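Local coordinates for protein 6-phosphogluconolactonase (Leishmania braziliensis, PDB 3CSS) that probably hydrolyses 6-phosphogluconolactone to 6-phosphogluconate, the second step of the oxidative stage of the pentose phosphate pathway, at residues G164-H168 / S192-S196; A219-N225 / L257-E263; A178-E182 / T203-T207. One frame throughout, in Å; residues are numbered along the deposited sequence.

Overall arrangement
The three contacts lie at strand ends and loops of the mixed central sheet of the single chain. Contacts 1 and 2 lie with their centres 15 Å apart and touch by packing: Ser165 CB is 3.6 Å from Asp223 O, and Lys224 NZ is 3.8 Å from Gly164 CA. Contact 3 lies about 16 Å from contact 1 and 25 Å from contact 2, centre to centre, with nearest atoms about 8 Å and 15 Å away. Along the chain, the segments of contacts 1 and 3 alternate, whereas contact 2 opens after both have closed. Contact 1 carries an Asp-Gly-His sequence, consistent with its lying at the active site, as in relatives of the family.

Contact 1: residues G164-H168 / S192-S196; sequences GSDGH and SPTMS
One carboxylate, that of Asp166, serves three donors. Its OD1 accepts from His168 N at 3.0 Å, forming an Asx turn, and from His168 ND1 at 2.6 Å; its OD2 takes the hydroxyl hydrogen of Ser192 OG at 2.6 Å, joining the segments. Asp166 uses chi1 near 70° (p), and the off-rotamer His168 chi1 of 92° swings its ring back to the carboxylate. Neither segment is helix or strand; each contains a type I beta turn, Gly164 to Gly167 and Ser192 to Met195, with Asp166 CA and Thr194 CA 7.1 Å apart. At phi/psi 89/-1, a CB on Gly167 would be jammed against Asp166 O. Met195 (chi1 and chi2 m) fills the gap between the turns: CE is 3.2 Å from Ser165 OG, CG 3.4 Å from Asp166 OD2, and SD 3.7 Å from His168 CE1, oblique to the ring. The His168 ring also stacks with Phe173. Asp-Gly-His, beginning in the turn and ending just after it, recurs in the glucosamine-6-phosphate isomerase/6-phosphogluconolactonase family, consistent with an active-site loop.

Contact 2: residues A219-N225 / L257-E263; sequences AAGKDKN and LDPGAGE
Two parallel strands end here side by side, and their exits are tied together by polar atoms. Ala219 and Leu257 form a parallel bridge, CA to CA 5.1 Å, with their side chains on the same face and Ala219 CB 3.9 Å from Leu257 CD2. Ala219 O accepts from Asp258 N at 3.2 Å and lies 3.2 Å from Leu257 CA in a CA-H...O contact. Asp258 (chi1 85°, p) turns OD2 onto two backbone donors, Gly221 N at 2.9 Å and Ala261 N at 3.0 Å; the latter closes an Asx motif over residues 259-261, whose phi/psi are helical, and Gly262 N donates to Asp258 O at 2.9 Å. A CB on Gly221 (phi/psi 121/140) would be jammed against Ala220 O and clash with Asp223 OD1. Gly221 O accepts from Lys224 N at 2.9 Å in the 3-10 turn 222-224, and Lys222 O from Asn225 N at 3.0 Å. Gly260 CA comes within 4.1 Å of Lys222 CA, where a side chain would clash with Lys222 N. In the conformer described, Lys222 NZ donates to Gly260 O at 2.7 Å and makes a very short salt bridge to Glu263 OE1 at 2.5 Å. Asn225, chi1 t, spends ND2 on Ala261 O (3.0 Å) and Glu263 O (2.9 Å), while its OD1 accepts from Arg229 NE. Lys224 NZ turns away to Phe163 O. The 219-225 loop leads from strand 214-219 into helix 225-232, braced against the turn that follows strand 252-257, while Leu257 packs on Val8 and Ile10 of edge strand 7-10.

Contact 3: residues A178-E182 / T203-T207; sequences AATDE and TLSKT
Charge and carbonyl chemistry converge on Lys206. The closest CA pairs are Ala178 with Ser205 at 6.4 Å and Glu182 with Thr207 at 6.5 Å. The lysine side chain, m, t, m, t from chi1 to chi4, crosses the turn of 178-182 so that Lys206 NZ donates to Ala179 O at 3.0 Å and forms a salt bridge with Glu182 OE2 at 2.8 Å, weak as a hydrogen bond. Glu182, in the one of two conformers described, curls back with chi1 and chi2 both m, which leaves OE1 3.5 Å from Thr207 OG1.

A water supplies the second kind of link. It donates to Ala178 O at 2.7 Å and to Asp181 O at 2.8 Å and accepts from Lys206 N at 3.0 Å. Within 178-182 the turn is closed by a weak hydrogen bond from Asp181 N to Ala178 O, 3.3 Å.

Apolar contact is brief: Ala178 CB touches Thr203 CG2 at 3.6 Å, near the end of strand 201-204.

Segment 203-207 is a strand-to-helix junction, where strand 201-204, antiparallel to 69-77 in the central sheet, passes into helix 206-211. Ser205 is the N-cap; its OG is hydrogen-bonded to His184 O and weakly accepts from Val208 N, the capping bond. Asp181 directs OD2 to Ser187 OG and His184 ND1.

With one ammonium group donating to a carbonyl and a carboxylate, and one water donating to two carbonyls while accepting from a helix N-H, the loop is held to the junction mainly by polar bonds, several to main-chain atoms.

Contact 1: residues G164-H168 / S192-S196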
ATOM      1  N   GLY A 164       7.909   7.157  -2.625  1.00 16.50           N
ATOM      2  CA  GLY A 164       8.093   8.559  -2.955  1.00 16.31           C
ATOM      3  C   GLY A 164       9.552   8.932  -3.013  1.00 15.93           C
ATOM      4  O   GLY A 164      10.413   8.274  -2.410  1.00 15.51           O
ATOM      5  N   SER A 165       9.827  10.042  -3.696  1.00 16.24           N
ATOM      6  CA  SER A 165      11.188  10.597  -3.714  1.00 15.58           C
ATOM      7  C   SER A 165      11.680  11.049  -2.323  1.00 15.44           C
ATOM      8  O   SER A 165      12.872  11.247  -2.133  1.00 15.28           O
ATOM      9  CB  SER A 165      11.293  11.750  -4.692  1.00 17.09           C
ATOM     10  OG  SER A 165      10.504  12.840  -4.244  1.00 17.45           O
ATOM     11  N   ASP A 166      10.753  11.210  -1.386  1.00 14.21           N
ATOM     12  CA  ASP A 166      11.057  11.507   0.010  1.00 14.72           C
ATOM     13  C   ASP A 166      11.374  10.261   0.850  1.00 14.67           C
ATOM     14  O   ASP A 166      11.635  10.374   2.057  1.00 14.18           O
ATOM     15  CB  ASP A 166       9.905  12.288   0.630  1.00 15.21           C
ATOM     16  CG  ASP A 166       8.657  11.447   0.828  1.00 13.87           C
ATOM     17  OD1 ASP A 166       8.507  10.430   0.127  1.00 15.38           O
ATOM     18  OD2 ASP A 166       7.823  11.788   1.709  1.00 14.83           O
ATOM     19  N   GLY A 167      11.307   9.074   0.234  1.00 14.09           N
ATOM     20  CA  GLY A 167      11.562   7.817   0.943  1.00 14.30           C
ATOM     21  C   GLY A 167      10.343   7.178   1.599  1.00 14.07           C
ATOM     22  O   GLY A 167      10.457   6.127   2.234  1.00 15.16           O
ATOM     23  N   HIS A 168       9.166   7.812   1.490  1.00 14.51           N
ATOM     24  CA  HIS A 168       7.955   7.270   2.081  1.00 15.38           C
ATOM     25  C   HIS A 168       7.410   6.099   1.251  1.00 15.24           C
ATOM     26  O   HIS A 168       7.737   5.943   0.073  1.00 16.37           O
ATOM     27  CB  HIS A 168       6.881   8.369   2.285  1.00 16.21           C
ATOM     28  CG  HIS A 168       5.925   8.532   1.151  1.00 16.88           C
ATOM     29  ND1 HIS A 168       6.196   9.317   0.053  1.00 16.82           N
ATOM     30  CD2 HIS A 168       4.665   8.061   0.974  1.00 19.54           C
ATOM     31  CE1 HIS A 168       5.168   9.286  -0.779  1.00 20.95           C
ATOM     32  NE2 HIS A 168       4.219   8.537  -0.241  1.00 20.87           N
ATOM     33  N   SER A 192       4.946  14.874   3.554  1.00 14.89           N
ATOM     34  CA  SER A 192       6.190  15.590   3.754  1.00 15.41           C
ATOM     35  C   SER A 192       6.223  16.801   2.798  1.00 15.74           C
ATOM     36  O   SER A 192       5.369  16.901   1.900  1.00 15.27           O
ATOM     37  CB  SER A 192       7.366  14.660   3.481  1.00 15.23           C
ATOM     38  OG  SER A 192       7.472  14.360   2.106  1.00 15.40           O
ATOM     39  N   PRO A 193       7.176  17.732   2.999  1.00 15.93           N
ATOM     40  CA  PRO A 193       7.172  18.980   2.224  1.00 16.32           C
ATOM     41  C   PRO A 193       7.140  18.860   0.697  1.00 15.77           C
ATOM     42  O   PRO A 193       6.481  19.670   0.032  1.00 16.50           O
ATOM     43  CB  PRO A 193       8.449  19.671   2.684  1.00 16.81           C
ATOM     44  CG  PRO A 193       8.599  19.246   4.094  1.00 16.75           C
ATOM     45  CD  PRO A 193       8.178  17.791   4.084  1.00 16.53           C
ATOM     46  N   THR A 194       7.837  17.873   0.152  1.00 15.91           N
ATOM     47  CA  THR A 194       7.900  17.689  -1.309  1.00 16.23           C
ATOM     48  C   THR A 194       6.692  16.962  -1.913  1.00 17.00           C
ATOM     49  O   THR A 194       6.548  16.933  -3.153  1.00 16.80           O
ATOM     50  CB  THR A 194       9.141  16.912  -1.712  1.00 16.11           C
ATOM     51  OG1 THR A 194       9.100  15.598  -1.125  1.00 15.85           O
ATOM     52  CG2 THR A 194      10.440  17.697  -1.318  1.00 17.51           C
ATOM     53  N   MET A 195       5.845  16.376  -1.062  1.00 16.50           N
ATOM     54  CA  MET A 195       4.817  15.443  -1.514  1.00 17.45           C
ATOM     55  C   MET A 195       3.422  16.045  -1.536  1.00 18.28           C
ATOM     56  O   MET A 195       3.058  16.854  -0.658  1.00 17.87           O
ATOM     57  CB  MET A 195       4.838  14.207  -0.634  1.00 17.83           C
ATOM     58  CG  MET A 195       6.168  13.455  -0.702  1.00 18.18           C
ATOM     59  SD  MET A 195       6.327  12.470  -2.224  1.00 20.85           S
ATOM     60  CE  MET A 195       7.496  13.415  -3.181  1.00 20.45           C
ATOM     61  N   SER A 196       2.650  15.618  -2.538  1.00 19.20           N
ATOM     62  CA  SER A 196       1.286  16.102  -2.771  1.00 20.18           C
ATOM     63  C   SER A 196       0.358  14.922  -3.075  1.00 20.34           C
ATOM     64  O   SER A 196       0.819  13.850  -3.470  1.00 21.12           O
ATOM     65  CB  SER A 196       1.288  17.064  -3.949  1.00 21.27           C
ATOM     66  OG  SER A 196       1.908  18.263  -3.564  1.00 23.73           O
TER

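Contact 2: residues A219-N225 / L257-E263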
ATOM      1  N   ALA A 219       8.244   1.055  -8.286  1.00 12.29           N
ATOM      2  CA  ALA A 219       8.867   2.396  -8.221  1.00 12.77           C
ATOM      3  C   ALA A 219       9.676   2.690  -9.469  1.00 13.16           C
ATOM      4  O   ALA A 219      10.454   1.865  -9.941  1.00 14.02           O
ATOM      5  CB  ALA A 219       9.774   2.529  -6.956  1.00 12.76           C
ATOM      6  N   ALA A 220       9.480   3.888 -10.000  1.00 13.49           N
ATOM      7  CA  ALA A 220      10.156   4.332 -11.206  1.00 13.20           C
ATOM      8  C   ALA A 220      10.653   5.766 -11.016  1.00 14.01           C
ATOM      9  O   ALA A 220       9.958   6.598 -10.424  1.00 14.89           O
ATOM     10  CB  ALA A 220       9.208   4.239 -12.385  1.00 13.58           C
ATOM     11  N   GLY A 221      11.854   6.028 -11.527  1.00 13.98           N
ATOM     12  CA  GLY A 221      12.470   7.355 -11.531  1.00 14.26           C
ATOM     13  C   GLY A 221      13.806   7.424 -10.814  1.00 13.79           C
ATOM     14  O   GLY A 221      14.005   6.844  -9.747  1.00 12.86           O
ATOM     15  N   LYS A 222      14.737   8.166 -11.393  1.00 14.00           N
ATOM     16  CA  LYS A 222      16.049   8.376 -10.766  0.50 14.64           C
ATOM     17  C   LYS A 222      15.890   8.986  -9.380  1.00 14.19           C
ATOM     18  O   LYS A 222      16.721   8.750  -8.494  1.00 13.26           O
ATOM     19  CB  LYS A 222      16.924   9.308 -11.616  0.50 15.01           C
ATOM     20  CG  LYS A 222      18.421   8.988 -11.575  0.50 18.32           C
ATOM     21  CD  LYS A 222      19.060   8.956 -10.179  0.50 19.59           C
ATOM     22  CE  LYS A 222      20.065   7.831 -10.117  0.50 20.19           C
ATOM     23  NZ  LYS A 222      19.550   6.674 -10.915  0.50 17.84           N
ATOM     24  N   ASP A 223      14.839   9.781  -9.189  1.00 14.66           N
ATOM     25  CA  ASP A 223      14.636  10.419  -7.901  1.00 15.43           C
ATOM     26  C   ASP A 223      14.267   9.454  -6.785  1.00 15.04           C
ATOM     27  O   ASP A 223      14.174   9.866  -5.637  1.00 15.13           O
ATOM     28  CB  ASP A 223      13.642  11.598  -7.965  1.00 16.04           C
ATOM     29  CG  ASP A 223      12.245  11.199  -8.361  1.00 18.44           C
ATOM     30  OD1 ASP A 223      11.966  10.014  -8.610  1.00 20.92           O
ATOM     31  OD2 ASP A 223      11.400  12.117  -8.452  1.00 21.25           O
ATOM     32  N   LYS A 224      14.048   8.179  -7.119  1.00 15.24           N
ATOM     33  CA  LYS A 224      13.833   7.144  -6.110  1.00 14.76           C
ATOM     34  C   LYS A 224      15.052   6.298  -5.813  1.00 14.54           C
ATOM     35  O   LYS A 224      14.979   5.407  -4.935  1.00 14.73           O
ATOM     36  CB  LYS A 224      12.782   6.131  -6.548  1.00 15.42           C
ATOM     37  CG  LYS A 224      11.671   6.642  -7.310  1.00 18.90           C
ATOM     38  CD  LYS A 224      10.801   7.422  -6.522  1.00 19.36           C
ATOM     39  CE  LYS A 224       9.460   7.271  -7.193  1.00 22.29           C
ATOM     40  NZ  LYS A 224       8.503   8.213  -6.759  1.00 27.99           N
ATOM     41  N   ASN A 225      16.140   6.500  -6.565  1.00 13.78           N
ATOM     42  CA  ASN A 225      17.306   5.629  -6.448  1.00 14.12           C
ATOM     43  C   ASN A 225      17.883   5.642  -5.037  1.00 13.81           C
ATOM     44  O   ASN A 225      18.241   4.606  -4.523  1.00 14.87           O
ATOM     45  CB  ASN A 225      18.354   6.008  -7.496  1.00 13.64           C
ATOM     46  CG  ASN A 225      19.571   5.082  -7.488  1.00 15.49           C
ATOM     47  OD1 ASN A 225      20.697   5.548  -7.372  1.00 17.05           O
ATOM     48  ND2 ASN A 225      19.344   3.776  -7.627  1.00 17.45           N
ATOM     49  N   LEU A 257      11.314  -2.213 -10.321  1.00 12.57           N
ATOM     50  CA  LEU A 257      11.950  -0.921 -10.473  1.00 13.56           C
ATOM     51  C   LEU A 257      12.206  -0.656 -11.939  1.00 14.31           C
ATOM     52  O   LEU A 257      12.383  -1.594 -12.705  1.00 16.37           O
ATOM     53  CB  LEU A 257      13.291  -0.922  -9.745  1.00 13.06           C
ATOM     54  CG  LEU A 257      13.302  -1.273  -8.259  1.00 13.37           C
ATOM     55  CD1 LEU A 257      14.742  -1.221  -7.765  1.00 14.98           C
ATOM     56  CD2 LEU A 257      12.380  -0.333  -7.449  1.00 14.69           C
ATOM     57  N   ASP A 258      12.284   0.620 -12.319  1.00 14.72           N
ATOM     58  CA  ASP A 258      12.707   0.966 -13.664  1.00 15.21           C
ATOM     59  C   ASP A 258      14.217   1.262 -13.591  1.00 16.06           C
ATOM     60  O   ASP A 258      14.803   1.208 -12.499  1.00 14.59           O
ATOM     61  CB  ASP A 258      11.855   2.117 -14.223  1.00 15.10           C
ATOM     62  CG  ASP A 258      12.344   3.484 -13.820  1.00 16.01           C
ATOM     63  OD1 ASP A 258      12.049   4.427 -14.593  1.00 18.18           O
ATOM     64  OD2 ASP A 258      13.010   3.639 -12.770  1.00 15.09           O
ATOM     65  N   PRO A 259      14.854   1.534 -14.742  1.00 19.02           N
ATOM     66  CA  PRO A 259      16.316   1.614 -14.713  1.00 20.19           C
ATOM     67  C   PRO A 259      16.865   2.740 -13.815  1.00 21.05           C
ATOM     68  O   PRO A 259      17.867   2.530 -13.114  1.00 21.73           O
ATOM     69  CB  PRO A 259      16.696   1.794 -16.184  1.00 20.64           C
ATOM     70  CG  PRO A 259      15.529   1.238 -16.949  1.00 20.19           C
ATOM     71  CD  PRO A 259      14.324   1.572 -16.112  1.00 18.96           C
ATOM     72  N   GLY A 260      16.198   3.895 -13.800  1.00 21.22           N
ATOM     73  CA  GLY A 260      16.649   5.014 -12.954  1.00 20.88           C
ATOM     74  C   GLY A 260      16.548   4.692 -11.471  1.00 20.40           C
ATOM     75  O   GLY A 260      17.483   4.961 -10.704  1.00 19.80           O
ATOM     76  N   ALA A 261      15.407   4.133 -11.058  1.00 19.94           N
ATOM     77  CA  ALA A 261      15.176   3.727  -9.650  1.00 19.78           C
ATOM     78  C   ALA A 261      16.133   2.618  -9.203  1.00 19.61           C
ATOM     79  O   ALA A 261      16.614   2.608  -8.074  1.00 18.35           O
ATOM     80  CB  ALA A 261      13.709   3.310  -9.399  1.00 19.99           C
ATOM     81  N   GLY A 262      16.456   1.717 -10.134  1.00 20.59           N
ATOM     82  CA  GLY A 262      17.334   0.591  -9.838  1.00 21.13           C
ATOM     83  C   GLY A 262      18.809   0.776 -10.141  1.00 21.65           C
ATOM     84  O   GLY A 262      19.564  -0.199 -10.050  1.00 22.35           O
ATOM     85  N   GLU A 263      19.241   1.996 -10.485  1.00 22.01           N
ATOM     86  CA  GLU A 263      20.636   2.245 -10.885  1.00 22.57           C
ATOM     87  C   GLU A 263      21.626   1.749  -9.828  1.00 22.63           C
ATOM     88  O   GLU A 263      21.481   2.039  -8.636  1.00 21.38           O
ATOM     89  CB  GLU A 263      20.870   3.731 -11.184  1.00 22.54           C
ATOM     90  CG  GLU A 263      22.267   4.047 -11.752  1.00 25.52           C
ATOM     91  CD  GLU A 263      22.340   5.368 -12.526  1.00 28.17           C
ATOM     92  OE1 GLU A 263      21.350   6.136 -12.561  1.00 31.16           O
ATOM     93  OE2 GLU A 263      23.407   5.631 -13.125  1.00 32.53           O
TER

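Contact 3: residues A178-E182 / T203-T207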
ATOM      1  N   ALA A 178       2.533   8.114  11.721  1.00 16.42           N
ATOM      2  CA  ALA A 178       2.652   6.769  11.140  1.00 15.69           C
ATOM      3  C   ALA A 178       4.084   6.257  11.126  1.00 15.45           C
ATOM      4  O   ALA A 178       4.324   5.066  11.223  1.00 15.72           O
ATOM      5  CB  ALA A 178       2.076   6.762   9.729  1.00 15.01           C
ATOM      6  N   ALA A 179       5.054   7.156  10.977  1.00 15.62           N
ATOM      7  CA  ALA A 179       6.443   6.732  10.891  1.00 15.64           C
ATOM      8  C   ALA A 179       6.929   5.985  12.125  1.00 17.08           C
ATOM      9  O   ALA A 179       7.854   5.190  12.028  1.00 17.42           O
ATOM     10  CB  ALA A 179       7.340   7.936  10.611  1.00 16.27           C
ATOM     11  N   THR A 180       6.338   6.271  13.293  1.00 17.59           N
ATOM     12  CA  THR A 180       6.725   5.609  14.539  1.00 18.91           C
ATOM     13  C   THR A 180       5.540   4.964  15.255  1.00 19.10           C
ATOM     14  O   THR A 180       5.649   4.593  16.436  1.00 20.61           O
ATOM     15  CB  THR A 180       7.463   6.583  15.508  1.00 19.19           C
ATOM     16  OG1 THR A 180       6.614   7.713  15.826  1.00 22.23           O
ATOM     17  CG2 THR A 180       8.759   7.068  14.879  1.00 17.50           C
ATOM     18  N   ASP A 181       4.442   4.760  14.536  1.00 19.22           N
ATOM     19  CA  ASP A 181       3.249   4.183  15.144  1.00 19.50           C
ATOM     20  C   ASP A 181       3.374   2.684  15.144  1.00 20.78           C
ATOM     21  O   ASP A 181       3.248   2.053  14.095  1.00 20.65           O
ATOM     22  CB  ASP A 181       1.990   4.615  14.398  1.00 18.89           C
ATOM     23  CG  ASP A 181       0.702   4.205  15.114  1.00 20.10           C
ATOM     24  OD1 ASP A 181       0.724   3.253  15.934  1.00 20.56           O
ATOM     25  OD2 ASP A 181      -0.336   4.844  14.844  1.00 18.27           O
ATOM     26  N   GLU A 182       3.631   2.118  16.328  1.00 22.46           N
ATOM     27  CA  GLU A 182       3.725   0.671  16.525  0.75 23.90           C
ATOM     28  C   GLU A 182       2.522   0.113  17.287  1.00 23.36           C
ATOM     29  O   GLU A 182       2.557  -1.027  17.750  1.00 24.25           O
ATOM     30  CB  GLU A 182       5.000   0.324  17.312  0.75 24.69           C
ATOM     31  CG  GLU A 182       6.305   0.750  16.648  0.75 28.46           C
ATOM     32  CD  GLU A 182       6.546   0.079  15.300  0.75 31.93           C
ATOM     33  OE1 GLU A 182       5.866  -0.928  14.976  0.75 32.80           O
ATOM     34  OE2 GLU A 182       7.435   0.557  14.568  0.75 36.39           O
ATOM     35  N   THR A 203      -3.297   5.357   6.745  1.00 15.74           N
ATOM     36  CA  THR A 203      -2.392   4.353   6.196  1.00 14.79           C
ATOM     37  C   THR A 203      -2.410   3.084   7.043  1.00 14.56           C
ATOM     38  O   THR A 203      -2.541   3.150   8.258  1.00 13.48           O
ATOM     39  CB  THR A 203      -0.926   4.910   6.099  1.00 15.82           C
ATOM     40  OG1 THR A 203      -0.103   3.970   5.400  1.00 15.27           O
ATOM     41  CG2 THR A 203      -0.342   5.242   7.475  1.00 14.41           C
ATOM     42  N   LEU A 204      -2.289   1.937   6.388  1.00 15.02           N
ATOM     43  CA  LEU A 204      -1.863   0.742   7.079  1.00 15.35           C
ATOM     44  C   LEU A 204      -0.545   1.065   7.782  1.00 15.27           C
ATOM     45  O   LEU A 204       0.289   1.825   7.261  1.00 15.22           O
ATOM     46  CB  LEU A 204      -1.707  -0.425   6.111  1.00 16.31           C
ATOM     47  CG  LEU A 204      -2.974  -0.938   5.425  1.00 16.02           C
ATOM     48  CD1 LEU A 204      -2.658  -2.104   4.487  1.00 16.32           C
ATOM     49  CD2 LEU A 204      -4.082  -1.282   6.454  1.00 17.97           C
ATOM     50  N   SER A 205      -0.374   0.505   8.979  1.00 15.02           N
ATOM     51  CA  SER A 205       0.815   0.756   9.770  1.00 15.18           C
ATOM     52  C   SER A 205       1.973  -0.110   9.318  1.00 14.85           C
ATOM     53  O   SER A 205       1.790  -1.073   8.590  1.00 15.31           O
ATOM     54  CB  SER A 205       0.512   0.476  11.244  1.00 14.93           C
ATOM     55  OG  SER A 205       0.196  -0.904  11.416  1.00 15.81           O
ATOM     56  N   LYS A 206       3.177   0.236   9.763  1.00 15.42           N
ATOM     57  CA  LYS A 206       4.353  -0.602   9.521  1.00 15.89           C
ATOM     58  C   LYS A 206       4.085  -2.052   9.913  1.00 16.27           C
ATOM     59  O   LYS A 206       4.470  -2.974   9.206  1.00 16.95           O
ATOM     60  CB  LYS A 206       5.562  -0.068  10.296  1.00 17.02           C
ATOM     61  CG  LYS A 206       6.036   1.282   9.836  1.00 16.54           C
ATOM     62  CD  LYS A 206       7.321   1.739  10.538  1.00 19.65           C
ATOM     63  CE  LYS A 206       7.145   1.885  12.018  1.00 20.73           C
ATOM     64  NZ  LYS A 206       8.446   2.304  12.673  1.00 22.98           N
ATOM     65  N   THR A 207       3.440  -2.242  11.063  1.00 16.76           N
ATOM     66  CA  THR A 207       3.134  -3.579  11.595  1.00 17.46           C
ATOM     67  C   THR A 207       2.348  -4.433  10.611  1.00 16.79           C
ATOM     68  O   THR A 207       2.686  -5.590  10.354  1.00 16.54           O
ATOM     69  CB  THR A 207       2.346  -3.465  12.914  1.00 18.46           C
ATOM     70  OG1 THR A 207       3.048  -2.593  13.806  1.00 23.25           O
ATOM     71  CG2 THR A 207       2.212  -4.837  13.573  1.00 20.80           C
TER
HETATM   72  O   HOH W   1       3.038   2.715  11.360  1.00 22.06           O